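Local coordinates for protein D-mannose isomerase (Marinomonas mediterranea, PDB 5X32) that catalyses the reversible isomerization of D-mannose to D-fructose and, less efficiently, of D-lyxose to D-xylulose, at residues Y3-L12 with Y337-N346; Q36-Y45 with Q366-A374. All coordinates share one frame; numbering follows the deposited sequence.

Overall arrangement
Leaving the N terminus, the chain first lays residues 3-12, a short loop with a turn at Ala5-Ser8 and the opening turn of helix 9-23, against helix 331-347; this is contact 1, and it closes a loop of more than 320 residues. After helix 9-23 the chain forms the 36-45 loop ahead of strand 49-51. That loop pairs with residues 366-374, which follow strand 359-360 and lead toward helix 379-390; this is contact 2. The segments alternate along the chain, so the two closures cross instead of nesting. The centres of contacts 1 and 2 are about 24 Å apart, and the contacts do not touch. Both join the beginning of the (alpha/alpha)6 barrel of the N-acylglucosamine 2-epimerase family to its end.

Contact 1 (Y3-L12 with Y337-N346); sequences YPAFDSKTFL and YLTLWEFSWN
Phe6 is the residue to follow, because its ring lies against Trp341 of helix 331-347. Its CB sits over the five-membered ring of Trp341, a CH-pi contact of 3.9 Å to the centroid. CG carries on to Trp341 CB, which covers one face of the phenyl ring. Phe6 CD1 reaches Trp341 CE3 at 3.5 Å, while CD2 has the methyl Leu338 CD2 at the ring edge. Farther out, CE2 approaches Glu342 CG, and the tip, Phe6 CZ, lies 4.0 Å from Trp345 CB. The Phe6 and Trp341 planes are only 13° apart but slid, so overlap is slight. On the backbone of the same residue, Phe6 O accepts a 2.7 Å hydrogen bond from Tyr337 OH, which comes from above the carbonyl plane.

Phe11 completes an aromatic cluster, turning its edge to the face of Trp341 and, in an offset edge-to-face pair, to that of Trp345; CG lies opposite the backbone N (chi1 169°), which sends the ring toward the helix. Pro4 CG rests over the six-membered ring of Trp345. Nearer the N terminus, Glu342 CG stands over the centre of the Tyr3 ring, with the carboxylate stacked 10° from the ring plane. At the ring edge, Asn346 ND2 donates to Tyr3 OH at 2.9 Å, with the hydroxyl in the amide plane. Replacing Tyr3 with an alanine would probably leave the Asn346 amide without this acceptor and uncover the aliphatic part of Glu342.

The contact thus pins the lead-in and first turn of helix 9-23 onto helix 331-347. Helix 379-390 adds Cys385 against Leu12 and Trp341, and helix 311-328 brings Phe318 to Trp341 and Trp322 to Tyr337.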
loop_
_atom_site.group_PDB
_atom_site.type_symbol
_atom_site.label_atom_id
_atom_site.label_comp_id
_atom_site.label_asym_id
_atom_site.label_seq_id
_atom_site.Cartn_x
_atom_site.Cartn_y
_atom_site.Cartn_z
ATOM N N TYR A 3 -20.763 16.548 -9.307
ATOM C CA TYR A 3 -19.886 15.560 -8.721
ATOM C C TYR A 3 -20.169 15.572 -7.238
ATOM O O TYR A 3 -20.779 16.511 -6.734
ATOM C CB TYR A 3 -18.410 15.875 -8.979
ATOM C CG TYR A 3 -17.882 15.514 -10.346
ATOM C CD1 TYR A 3 -17.659 14.187 -10.700
ATOM C CD2 TYR A 3 -17.567 16.504 -11.268
ATOM C CE1 TYR A 3 -17.162 13.851 -11.947
ATOM C CE2 TYR A 3 -17.068 16.186 -12.513
ATOM C CZ TYR A 3 -16.863 14.862 -12.848
ATOM O OH TYR A 3 -16.364 14.553 -14.093
ATOM N N PRO A 4 -19.761 14.509 -6.530
ATOM C CA PRO A 4 -19.784 14.569 -5.067
ATOM C C PRO A 4 -18.706 15.514 -4.536
ATOM O O PRO A 4 -17.758 15.842 -5.258
ATOM C CB PRO A 4 -19.472 13.133 -4.643
ATOM C CG PRO A 4 -19.545 12.302 -5.878
ATOM C CD PRO A 4 -19.369 13.185 -7.042
ATOM N N ALA A 5 -18.847 15.944 -3.288
ATOM C CA ALA A 5 -17.826 16.762 -2.665
ATOM C C ALA A 5 -16.709 15.834 -2.209
ATOM O O ALA A 5 -16.783 15.252 -1.120
ATOM C CB ALA A 5 -18.398 17.541 -1.498
ATOM N N PHE A 6 -15.659 15.725 -3.026
ATOM C CA PHE A 6 -14.637 14.716 -2.792
ATOM C C PHE A 6 -13.804 15.047 -1.586
ATOM O O PHE A 6 -13.136 14.169 -1.035
ATOM C CB PHE A 6 -13.736 14.549 -4.004
ATOM C CG PHE A 6 -14.444 14.040 -5.209
ATOM C CD1 PHE A 6 -14.955 12.740 -5.224
ATOM C CD2 PHE A 6 -14.597 14.838 -6.331
ATOM C CE1 PHE A 6 -15.612 12.250 -6.339
ATOM C CE2 PHE A 6 -15.251 14.357 -7.448
ATOM C CZ PHE A 6 -15.765 13.057 -7.456
ATOM N N ASP A 7 -13.866 16.306 -1.163
ATOM C CA ASP A 7 -13.145 16.740 0.025
ATOM C C ASP A 7 -14.010 16.762 1.301
ATOM O O ASP A 7 -13.592 17.324 2.318
ATOM C CB ASP A 7 -12.517 18.109 -0.233
ATOM C CG ASP A 7 -13.534 19.163 -0.647
ATOM O OD1 ASP A 7 -14.446 18.830 -1.429
ATOM O OD2 ASP A 7 -13.387 20.338 -0.240
ATOM N N SER A 8 -15.199 16.154 1.259
ATOM C CA SER A 8 -16.098 16.147 2.424
ATOM C C SER A 8 -15.973 14.877 3.266
ATOM O O SER A 8 -15.740 13.792 2.740
ATOM C CB SER A 8 -17.560 16.356 1.991
ATOM O OG SER A 8 -18.055 15.300 1.188
ATOM N N LYS A 9 -16.124 15.019 4.578
ATOM C CA LYS A 9 -16.143 13.868 5.485
ATOM C C LYS A 9 -17.245 12.878 5.101
ATOM O O LYS A 9 -17.021 11.657 5.032
ATOM C CB LYS A 9 -16.343 14.351 6.918
ATOM C CG LYS A 9 -16.694 13.280 7.921
ATOM C CD LYS A 9 -16.422 13.776 9.337
ATOM C CE LYS A 9 -16.906 12.780 10.387
ATOM N NZ LYS A 9 -18.380 12.585 10.277
ATOM N N THR A 10 -18.421 13.421 4.801
ATOM C CA THR A 10 -19.559 12.599 4.423
ATOM C C THR A 10 -19.262 11.745 3.208
ATOM O O THR A 10 -19.530 10.524 3.233
ATOM C CB THR A 10 -20.797 13.450 4.137
ATOM O OG1 THR A 10 -21.221 14.074 5.352
ATOM C CG2 THR A 10 -21.916 12.594 3.659
ATOM N N PHE A 11 -18.691 12.359 2.162
ATOM C CA PHE A 11 -18.425 11.585 0.956
ATOM C C PHE A 11 -17.437 10.458 1.205
ATOM O O PHE A 11 -17.701 9.304 0.839
ATOM C CB PHE A 11 -17.885 12.418 -0.178
ATOM C CG PHE A 11 -17.372 11.575 -1.297
ATOM C CD1 PHE A 11 -18.260 10.911 -2.125
ATOM C CD2 PHE A 11 -16.025 11.404 -1.501
ATOM C CE1 PHE A 11 -17.815 10.109 -3.143
ATOM C CE2 PHE A 11 -15.575 10.603 -2.522
ATOM C CZ PHE A 11 -16.472 9.955 -3.343
ATOM N N LEU A 12 -16.298 10.804 1.808
ATOM C CA LEU A 12 -15.226 9.846 2.035
ATOM C C LEU A 12 -15.708 8.659 2.865
ATOM O O LEU A 12 -15.413 7.502 2.539
ATOM C CB LEU A 12 -14.035 10.533 2.702
ATOM C CG LEU A 12 -13.320 11.491 1.738
ATOM C CD1 LEU A 12 -12.368 12.426 2.482
ATOM C CD2 LEU A 12 -12.589 10.747 0.619
ATOM N N TYR A 337 -6.224 16.967 -6.917
ATOM C CA TYR A 337 -7.011 16.086 -6.081
ATOM C C TYR A 337 -8.398 15.871 -6.713
ATOM O O TYR A 337 -8.881 14.720 -6.860
ATOM C CB TYR A 337 -7.105 16.685 -4.674
ATOM C CG TYR A 337 -7.999 15.936 -3.736
ATOM C CD1 TYR A 337 -7.539 14.793 -3.089
ATOM C CD2 TYR A 337 -9.276 16.382 -3.452
ATOM C CE1 TYR A 337 -8.344 14.088 -2.222
ATOM C CE2 TYR A 337 -10.098 15.684 -2.576
ATOM C CZ TYR A 337 -9.622 14.535 -1.964
ATOM O OH TYR A 337 -10.414 13.824 -1.087
ATOM N N LEU A 338 -9.034 16.982 -7.098
ATOM C CA LEU A 338 -10.344 16.905 -7.749
ATOM C C LEU A 338 -10.261 16.189 -9.095
ATOM O O LEU A 338 -11.180 15.467 -9.462
ATOM C CB LEU A 338 -10.959 18.291 -7.930
ATOM C CG LEU A 338 -11.354 18.919 -6.594
ATOM C CD1 LEU A 338 -12.013 20.259 -6.814
ATOM C CD2 LEU A 338 -12.239 17.980 -5.755
ATOM N N THR A 339 -9.192 16.414 -9.855
ATOM C CA THR A 339 -9.070 15.718 -11.140
ATOM C C THR A 339 -8.940 14.206 -10.943
ATOM O O THR A 339 -9.534 13.413 -11.675
ATOM C CB THR A 339 -7.883 16.240 -11.976
ATOM O OG1 THR A 339 -6.682 16.153 -11.202
ATOM C CG2 THR A 339 -8.128 17.683 -12.365
ATOM N N LEU A 340 -8.152 13.805 -9.955
ATOM C CA LEU A 340 -7.939 12.388 -9.695
ATOM C C LEU A 340 -9.223 11.715 -9.216
ATOM O O LEU A 340 -9.576 10.626 -9.683
ATOM C CB LEU A 340 -6.810 12.207 -8.686
ATOM C CG LEU A 340 -5.447 12.557 -9.285
ATOM C CD1 LEU A 340 -4.429 12.855 -8.195
ATOM C CD2 LEU A 340 -4.978 11.404 -10.170
ATOM N N TRP A 341 -9.939 12.377 -8.311
ATOM C CA TRP A 341 -11.237 11.864 -7.906
ATOM C C TRP A 341 -12.243 11.833 -9.070
ATOM O O TRP A 341 -13.029 10.898 -9.177
ATOM C CB TRP A 341 -11.803 12.681 -6.746
ATOM C CG TRP A 341 -11.466 12.104 -5.409
ATOM C CD1 TRP A 341 -10.591 12.619 -4.496
ATOM C CD2 TRP A 341 -11.982 10.883 -4.830
ATOM N NE1 TRP A 341 -10.529 11.802 -3.384
ATOM C CE2 TRP A 341 -11.373 10.734 -3.562
ATOM C CE3 TRP A 341 -12.906 9.912 -5.255
ATOM C CZ2 TRP A 341 -11.655 9.653 -2.716
ATOM C CZ3 TRP A 341 -13.179 8.824 -4.401
ATOM C CH2 TRP A 341 -12.555 8.711 -3.154
ATOM N N GLU A 342 -12.245 12.849 -9.929
ATOM C CA GLU A 342 -13.186 12.861 -11.051
ATOM C C GLU A 342 -12.929 11.671 -11.956
ATOM O O GLU A 342 -13.848 10.899 -12.246
ATOM C CB GLU A 342 -13.108 14.173 -11.827
ATOM C CG GLU A 342 -13.846 15.295 -11.113
ATOM C CD GLU A 342 -13.508 16.689 -11.640
ATOM O OE1 GLU A 342 -12.858 16.808 -12.708
ATOM O OE2 GLU A 342 -13.885 17.671 -10.960
ATOM N N PHE A 343 -11.675 11.487 -12.353
ATOM C CA PHE A 343 -11.345 10.336 -13.182
ATOM C C PHE A 343 -11.781 9.036 -12.497
ATOM O O PHE A 343 -12.366 8.152 -13.138
ATOM C CB PHE A 343 -9.843 10.272 -13.468
ATOM C CG PHE A 343 -9.413 8.976 -14.101
ATOM C CD1 PHE A 343 -9.576 8.759 -15.454
ATOM C CD2 PHE A 343 -8.902 7.946 -13.325
ATOM C CE1 PHE A 343 -9.193 7.562 -16.038
ATOM C CE2 PHE A 343 -8.517 6.756 -13.902
ATOM C CZ PHE A 343 -8.668 6.565 -15.267
ATOM N N SER A 344 -11.499 8.935 -11.198
ATOM C CA SER A 344 -11.827 7.737 -10.429
ATOM C C SER A 344 -13.333 7.424 -10.360
ATOM O O SER A 344 -13.766 6.275 -10.535
ATOM C CB SER A 344 -11.265 7.873 -9.014
ATOM O OG SER A 344 -9.851 7.895 -9.044
ATOM N N TRP A 345 -14.112 8.458 -10.087
ATOM C CA TRP A 345 -15.548 8.354 -9.977
ATOM C C TRP A 345 -16.151 7.922 -11.307
ATOM O O TRP A 345 -17.085 7.094 -11.351
ATOM C CB TRP A 345 -16.130 9.687 -9.544
ATOM C CG TRP A 345 -17.537 9.615 -9.080
ATOM C CD1 TRP A 345 -18.636 10.104 -9.727
ATOM C CD2 TRP A 345 -18.003 9.077 -7.841
ATOM N NE1 TRP A 345 -19.761 9.881 -8.973
ATOM C CE2 TRP A 345 -19.402 9.247 -7.811
ATOM C CE3 TRP A 345 -17.380 8.448 -6.761
ATOM C CZ2 TRP A 345 -20.188 8.814 -6.743
ATOM C CZ3 TRP A 345 -18.160 8.023 -5.697
ATOM C CH2 TRP A 345 -19.549 8.214 -5.694
ATOM N N ASN A 346 -15.605 8.483 -12.389
ATOM C CA ASN A 346 -16.112 8.201 -13.731
ATOM C C ASN A 346 -15.603 6.889 -14.355
ATOM O O ASN A 346 -16.143 6.449 -15.361
ATOM C CB ASN A 346 -15.776 9.371 -14.687
ATOM C CG ASN A 346 -16.496 10.647 -14.311
ATOM O OD1 ASN A 346 -17.588 10.608 -13.766
ATOM N ND2 ASN A 346 -15.892 11.780 -14.599
#

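Contact 2 (Q36-Y45 with Q366-A374); sequences QFFKDDGSVY and QYDNNKSPA
Phe38 and Ser372 form a single antiparallel bridge, a hydrogen-bonded pair, between two segments that otherwise have no regular strand. Phe38 N donates to Ser372 O at 2.9 Å, and Ser372 N returns a nearly straight bond to Phe38 O (174°). Lys371 and Ser372 both face Phe38, making a classic beta bulge. Just beyond, Asp40 N donates to Asn369 O at 2.7 Å as the type I turn Lys39-Gly42 begins. In the other segment an Asx turn, Asn370 N to Asp368 OD1, shapes the chain.

Among the side chains, Phe37 offers one ring face to Ala374 N, with Ala374 CB 3.3 Å from Phe37 CZ. The Tyr45 ring is sandwiched between Phe37 CB on one face and the Asn370 amide on the other. Ring and amide planes are 1° apart, and Asn370 OD1 lies off-centre over the ring. The same oxygen takes a weak bond from Lys39 NZ, whose chain bends at chi2 (73°) to bring CE alongside the amides of Asn369 and Asn370. The Lys371 chain is bent at chi2, chi3 and chi4, and its NZ makes a salt bridge with Asp350; its approach to Asp40 O is implausibly short and doubtful in detail.

Outside the pair, Tyr23 of helix 9-23 is hydrogen-bonded through its hydroxyl to Ser372 OG and its ring meets Phe38 edge-to-face, while Gln36 OE1 accepts from His51 N. The segment 366-374 leads toward helix 379-390, and the side chain of Ser372 is about 10 Å from that of His380, a probable proton donor/acceptor by similarity. At the far end of the contact, Gln366 NE2 donates a 3.1 Å hydrogen bond to Asp40 OD2 from the syn side, tilted out of the carboxylate plane.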
loop_
_atom_site.group_PDB
_atom_site.type_symbol
_atom_site.label_atom_id
_atom_site.label_comp_id
_atom_site.label_asym_id
_atom_site.label_seq_id
_atom_site.Cartn_x
_atom_site.Cartn_y
_atom_site.Cartn_z
ATOM N N GLN A 36 -9.989 -14.399 -1.359
ATOM C CA GLN A 36 -9.100 -13.362 -1.843
ATOM C C GLN A 36 -9.206 -13.106 -3.357
ATOM O O GLN A 36 -8.406 -12.356 -3.940
ATOM C CB GLN A 36 -7.661 -13.714 -1.449
ATOM C CG GLN A 36 -7.437 -13.714 0.065
ATOM C CD GLN A 36 -6.016 -14.099 0.477
ATOM O OE1 GLN A 36 -5.162 -14.401 -0.360
ATOM N NE2 GLN A 36 -5.744 -14.021 1.770
ATOM N N PHE A 37 -10.238 -13.662 -3.977
ATOM C CA PHE A 37 -10.390 -13.533 -5.416
ATOM C C PHE A 37 -11.839 -13.219 -5.767
ATOM O O PHE A 37 -12.704 -14.098 -5.766
ATOM C CB PHE A 37 -9.938 -14.809 -6.129
ATOM C CG PHE A 37 -8.442 -15.026 -6.137
ATOM C CD1 PHE A 37 -7.794 -15.571 -5.033
ATOM C CD2 PHE A 37 -7.691 -14.734 -7.275
ATOM C CE1 PHE A 37 -6.424 -15.797 -5.054
ATOM C CE2 PHE A 37 -6.321 -14.954 -7.306
ATOM C CZ PHE A 37 -5.688 -15.490 -6.204
ATOM N N PHE A 38 -12.089 -11.969 -6.135
ATOM C CA PHE A 38 -13.452 -11.520 -6.310
ATOM C C PHE A 38 -13.707 -11.025 -7.718
ATOM O O PHE A 38 -12.902 -10.297 -8.311
ATOM C CB PHE A 38 -13.760 -10.415 -5.304
ATOM C CG PHE A 38 -13.522 -10.819 -3.884
ATOM C CD1 PHE A 38 -14.507 -11.462 -3.157
ATOM C CD2 PHE A 38 -12.300 -10.582 -3.280
ATOM C CE1 PHE A 38 -14.289 -11.851 -1.855
ATOM C CE2 PHE A 38 -12.073 -10.962 -1.966
ATOM C CZ PHE A 38 -13.073 -11.597 -1.259
ATOM N N LYS A 39 -14.872 -11.407 -8.217
ATOM C CA LYS A 39 -15.373 -10.961 -9.493
ATOM C C LYS A 39 -15.957 -9.565 -9.308
ATOM O O LYS A 39 -16.177 -9.138 -8.177
ATOM C CB LYS A 39 -16.432 -11.956 -9.980
ATOM C CG LYS A 39 -16.227 -12.463 -11.379
ATOM C CD LYS A 39 -15.090 -13.443 -11.491
ATOM C CE LYS A 39 -14.626 -13.491 -12.933
ATOM N NZ LYS A 39 -13.730 -14.633 -13.196
ATOM N N ASP A 40 -16.203 -8.846 -10.397
ATOM C CA ASP A 40 -16.843 -7.535 -10.277
ATOM C C ASP A 40 -18.125 -7.571 -9.438
ATOM O O ASP A 40 -18.380 -6.659 -8.649
ATOM C CB ASP A 40 -17.166 -6.929 -11.648
ATOM C CG ASP A 40 -15.917 -6.453 -12.417
ATOM O OD1 ASP A 40 -14.868 -6.175 -11.787
ATOM O OD2 ASP A 40 -16.011 -6.312 -13.662
ATOM N N ASP A 41 -18.922 -8.628 -9.620
ATOM C CA ASP A 41 -20.252 -8.738 -9.006
ATOM C C ASP A 41 -20.198 -9.142 -7.519
ATOM O O ASP A 41 -21.202 -9.078 -6.809
ATOM C CB ASP A 41 -21.083 -9.754 -9.797
ATOM C CG ASP A 41 -20.514 -11.203 -9.702
ATOM O OD1 ASP A 41 -19.686 -11.477 -8.803
ATOM O OD2 ASP A 41 -20.873 -12.071 -10.535
ATOM N N GLY A 42 -19.005 -9.513 -7.053
ATOM C CA GLY A 42 -18.788 -9.934 -5.682
ATOM C C GLY A 42 -18.492 -11.414 -5.540
ATOM O O GLY A 42 -18.134 -11.886 -4.446
ATOM N N SER A 43 -18.620 -12.149 -6.644
ATOM C CA SER A 43 -18.453 -13.606 -6.621
ATOM C C SER A 43 -17.037 -13.982 -6.248
ATOM O O SER A 43 -16.088 -13.363 -6.733
ATOM C CB SER A 43 -18.761 -14.219 -7.985
ATOM O OG SER A 43 -20.121 -14.052 -8.328
ATOM N N VAL A 44 -16.876 -14.979 -5.390
ATOM C CA VAL A 44 -15.546 -15.505 -5.171
ATOM C C VAL A 44 -15.264 -16.399 -6.364
ATOM O O VAL A 44 -16.059 -17.263 -6.671
ATOM C CB VAL A 44 -15.414 -16.293 -3.864
ATOM C CG1 VAL A 44 -13.969 -16.800 -3.715
ATOM C CG2 VAL A 44 -15.816 -15.425 -2.662
ATOM N N TYR A 45 -14.156 -16.189 -7.063
ATOM C CA TYR A 45 -13.881 -17.007 -8.237
ATOM C C TYR A 45 -12.665 -17.912 -8.036
ATOM O O TYR A 45 -12.288 -18.668 -8.935
ATOM C CB TYR A 45 -13.706 -16.129 -9.479
ATOM C CG TYR A 45 -12.419 -15.318 -9.603
ATOM C CD1 TYR A 45 -11.306 -15.846 -10.254
ATOM C CD2 TYR A 45 -12.344 -14.004 -9.140
ATOM C CE1 TYR A 45 -10.156 -15.125 -10.403
ATOM C CE2 TYR A 45 -11.183 -13.262 -9.291
ATOM C CZ TYR A 45 -10.088 -13.828 -9.928
ATOM O OH TYR A 45 -8.912 -13.102 -10.086
ATOM N N GLN A 366 -12.279 -1.701 -19.191
ATOM C CA GLN A 366 -11.826 -2.801 -18.336
ATOM C C GLN A 366 -11.236 -3.901 -19.196
ATOM O O GLN A 366 -11.587 -4.050 -20.354
ATOM C CB GLN A 366 -12.962 -3.363 -17.478
ATOM C CG GLN A 366 -13.510 -2.367 -16.486
ATOM C CD GLN A 366 -14.669 -2.908 -15.682
ATOM O OE1 GLN A 366 -15.794 -2.405 -15.763
ATOM N NE2 GLN A 366 -14.395 -3.924 -14.869
ATOM N N TYR A 367 -10.297 -4.645 -18.642
ATOM C CA TYR A 367 -9.719 -5.763 -19.370
ATOM C C TYR A 367 -10.567 -7.017 -19.178
ATOM O O TYR A 367 -10.683 -7.847 -20.085
ATOM C CB TYR A 367 -8.289 -6.018 -18.909
ATOM C CG TYR A 367 -7.260 -5.167 -19.595
ATOM C CD1 TYR A 367 -6.837 -5.462 -20.881
ATOM C CD2 TYR A 367 -6.703 -4.067 -18.952
ATOM C CE1 TYR A 367 -5.884 -4.685 -21.513
ATOM C CE2 TYR A 367 -5.750 -3.287 -19.570
ATOM C CZ TYR A 367 -5.342 -3.600 -20.847
ATOM O OH TYR A 367 -4.396 -2.825 -21.460
ATOM N N ASP A 368 -11.124 -7.144 -17.976
ATOM C CA ASP A 368 -12.001 -8.244 -17.625
ATOM C C ASP A 368 -12.827 -7.921 -16.373
ATOM O O ASP A 368 -12.884 -6.767 -15.929
ATOM C CB ASP A 368 -11.202 -9.538 -17.433
ATOM C CG ASP A 368 -10.188 -9.451 -16.303
ATOM O OD1 ASP A 368 -10.389 -8.671 -15.344
ATOM O OD2 ASP A 368 -9.181 -10.193 -16.365
ATOM N N ASN A 369 -13.440 -8.948 -15.787
ATOM C CA ASN A 369 -14.323 -8.722 -14.649
ATOM C C ASN A 369 -13.747 -9.219 -13.319
ATOM O O ASN A 369 -14.489 -9.581 -12.391
ATOM C CB ASN A 369 -15.687 -9.362 -14.918
ATOM C CG ASN A 369 -15.611 -10.872 -15.045
ATOM O OD1 ASN A 369 -14.573 -11.430 -15.420
ATOM N ND2 ASN A 369 -16.715 -11.548 -14.729
ATOM N N ASN A 370 -12.420 -9.239 -13.232
ATOM C CA ASN A 370 -11.750 -9.521 -11.972
ATOM C C ASN A 370 -11.500 -8.283 -11.114
ATOM O O ASN A 370 -10.401 -7.740 -11.111
ATOM C CB ASN A 370 -10.437 -10.260 -12.229
ATOM C CG ASN A 370 -10.667 -11.693 -12.686
ATOM O OD1 ASN A 370 -11.741 -12.242 -12.477
ATOM N ND2 ASN A 370 -9.650 -12.316 -13.264
ATOM N N LYS A 371 -12.521 -7.866 -10.367
ATOM C CA LYS A 371 -12.424 -6.721 -9.456
ATOM C C LYS A 371 -11.198 -6.801 -8.519
ATOM O O LYS A 371 -10.388 -5.879 -8.487
ATOM C CB LYS A 371 -13.724 -6.619 -8.630
ATOM C CG LYS A 371 -13.871 -5.407 -7.689
ATOM C CD LYS A 371 -14.566 -4.225 -8.354
ATOM C CE LYS A 371 -15.946 -4.569 -8.916
ATOM N NZ LYS A 371 -17.087 -4.599 -7.940
ATOM N N SER A 372 -11.055 -7.910 -7.783
ATOM C CA SER A 372 -9.975 -8.043 -6.810
ATOM C C SER A 372 -9.349 -9.435 -6.726
ATOM O O SER A 372 -9.729 -10.236 -5.884
ATOM C CB SER A 372 -10.472 -7.659 -5.425
ATOM O OG SER A 372 -11.006 -6.359 -5.423
ATOM N N PRO A 373 -8.330 -9.702 -7.549
ATOM C CA PRO A 373 -7.547 -10.938 -7.413
ATOM C C PRO A 373 -6.699 -10.866 -6.142
ATOM O O PRO A 373 -6.785 -9.855 -5.446
ATOM C CB PRO A 373 -6.687 -10.948 -8.678
ATOM C CG PRO A 373 -6.566 -9.507 -9.045
ATOM C CD PRO A 373 -7.826 -8.830 -8.626
ATOM N N ALA A 374 -5.954 -11.911 -5.796
ATOM C CA ALA A 374 -5.130 -11.854 -4.582
ATOM C C ALA A 374 -4.201 -10.664 -4.665
ATOM O O ALA A 374 -3.661 -10.365 -5.730
ATOM C CB ALA A 374 -4.327 -13.130 -4.380
HETATM O O HOH W 1 -18.897 -10.098 -12.425
#